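Local coordinates for putative arylalkylamine N-Acetyltransferase 7 (Aedes aegypti, PDB 4FD7), which probably transfers an acetyl group from acetyl-CoA to amines, as a member of the GNAT family of N-acetyltransferases, at residues A[73-76]-A[77-80]. Numbering follows the deposited sequence.
Sequences DVVA and LWKA
Val74 and Trp78 show how residues four apart on one helix can meet as methyl and aromatic face. CG2 of Val74, held anti to its own backbone nitrogen, makes a CH-pi contact over the six-membered ring of Trp78, 3.5 Å from the centroid. It sits toward the rim, closest to CZ2 of Trp78, while CG1 of Val74 reaches CZ3 of Trp78 at 3.7 Å. A chi1 of -71° puts CG of Trp78 anti to the carbonyl carbon and turns the ring back to meet Val74.

A looser apolar pair joins Val75 CG2 to Trp78 CE3 at 4.2 Å. The aliphatic part of Lys79 lies side by side with Val75, pointing the same way, its CE 3.8 Å from Val75 CG1.

Backbone hydrogen bonds join the two turns. The Trp78 N to Val74 O bond, 2.9 Å, is almost straight (177°); Leu77 N and Lys79 N bond to Asp73 O and Val75 O, and the Ala80 N to Ala76 O bond is more bent (150°).

Beyond the helix, Trp78 NE1 donates to Met151 O, which satisfies the N-H of a buried indole and helps set its rotation, while the Asp73 carboxylate accepts from Asn118 N and bonds to Ser119 OG.

This is i to i+4 packing in an amphipathic alpha-helix of the GNAT fold, 68-81, whose Val75 and Trp78 pack on helix 41-55 and whose Val74 and Leu77 pack on Phe122 of helix 120-136.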
loop_
_atom_site.group_PDB
_atom_site.type_symbol
_atom_site.label_atom_id
_atom_site.label_comp_id
_atom_site.label_asym_id
_atom_site.label_seq_id
_atom_site.Cartn_x
_atom_site.Cartn_y
_atom_site.Cartn_z
ATOM N N ASP A 73 -1.779 9.823 -13.513
ATOM C CA ASP A 73 -1.046 10.266 -12.333
ATOM C C ASP A 73 -0.600 9.093 -11.478
ATOM O O ASP A 73 0.591 8.943 -11.173
ATOM C CB ASP A 73 -1.882 11.210 -11.456
ATOM C CG ASP A 73 -2.019 12.602 -12.043
ATOM O OD1 ASP A 73 -1.083 13.069 -12.729
ATOM O OD2 ASP A 73 -3.068 13.227 -11.801
ATOM N N VAL A 74 -1.559 8.275 -11.048
ATOM C CA VAL A 74 -1.174 7.233 -10.117
ATOM C C VAL A 74 -0.195 6.237 -10.759
ATOM O O VAL A 74 0.763 5.782 -10.118
ATOM C CB VAL A 74 -2.405 6.556 -9.471
ATOM C CG1 VAL A 74 -3.161 5.695 -10.490
ATOM C CG2 VAL A 74 -1.992 5.788 -8.225
ATOM N N VAL A 75 -0.404 5.933 -12.037
ATOM C CA VAL A 75 0.519 5.048 -12.736
ATOM C C VAL A 75 1.925 5.653 -12.854
ATOM O O VAL A 75 2.932 4.947 -12.697
ATOM C CB VAL A 75 -0.001 4.660 -14.134
ATOM C CG1 VAL A 75 1.022 3.842 -14.874
ATOM C CG2 VAL A 75 -1.289 3.887 -14.022
ATOM N N ALA A 76 2.005 6.947 -13.144
ATOM C CA ALA A 76 3.314 7.604 -13.174
ATOM C C ALA A 76 4.023 7.423 -11.823
ATOM O O ALA A 76 5.227 7.072 -11.773
ATOM C CB ALA A 76 3.167 9.069 -13.506
ATOM N N LEU A 77 3.277 7.642 -10.738
ATOM C CA LEU A 77 3.824 7.460 -9.377
ATOM C C LEU A 77 4.342 6.045 -9.093
ATOM O O LEU A 77 5.495 5.866 -8.648
ATOM C CB LEU A 77 2.788 7.850 -8.312
ATOM C CG LEU A 77 3.326 7.856 -6.875
ATOM C CD1 LEU A 77 4.596 8.680 -6.863
ATOM C CD2 LEU A 77 2.317 8.430 -5.904
ATOM N N TRP A 78 3.477 5.054 -9.308
ATOM C CA TRP A 78 3.859 3.652 -9.120
ATOM C C TRP A 78 5.101 3.298 -9.931
ATOM O O TRP A 78 6.004 2.612 -9.428
ATOM C CB TRP A 78 2.717 2.729 -9.533
ATOM C CG TRP A 78 1.542 2.744 -8.603
ATOM C CD1 TRP A 78 1.568 2.883 -7.239
ATOM C CD2 TRP A 78 0.166 2.565 -8.960
ATOM N NE1 TRP A 78 0.292 2.813 -6.732
ATOM C CE2 TRP A 78 -0.592 2.623 -7.767
ATOM C CE3 TRP A 78 -0.503 2.372 -10.175
ATOM C CZ2 TRP A 78 -1.981 2.491 -7.754
ATOM C CZ3 TRP A 78 -1.890 2.252 -10.163
ATOM C CH2 TRP A 78 -2.611 2.312 -8.961
ATOM N N LYS A 79 5.123 3.734 -11.198
ATOM C CA LYS A 79 6.261 3.452 -12.069
ATOM C C LYS A 79 7.544 4.078 -11.555
ATOM O O LYS A 79 8.616 3.478 -11.705
ATOM C CB LYS A 79 5.993 3.848 -13.529
ATOM C CG LYS A 79 5.053 2.882 -14.226
ATOM C CD LYS A 79 4.985 3.103 -15.722
ATOM C CE LYS A 79 4.017 2.115 -16.329
ATOM N NZ LYS A 79 4.007 2.184 -17.812
ATOM N N ALA A 80 7.443 5.254 -10.946
ATOM C CA ALA A 80 8.623 5.849 -10.304
ATOM C C ALA A 80 9.074 5.051 -9.087
ATOM O O ALA A 80 10.273 5.021 -8.767
ATOM C CB ALA A 80 8.380 7.299 -9.915
#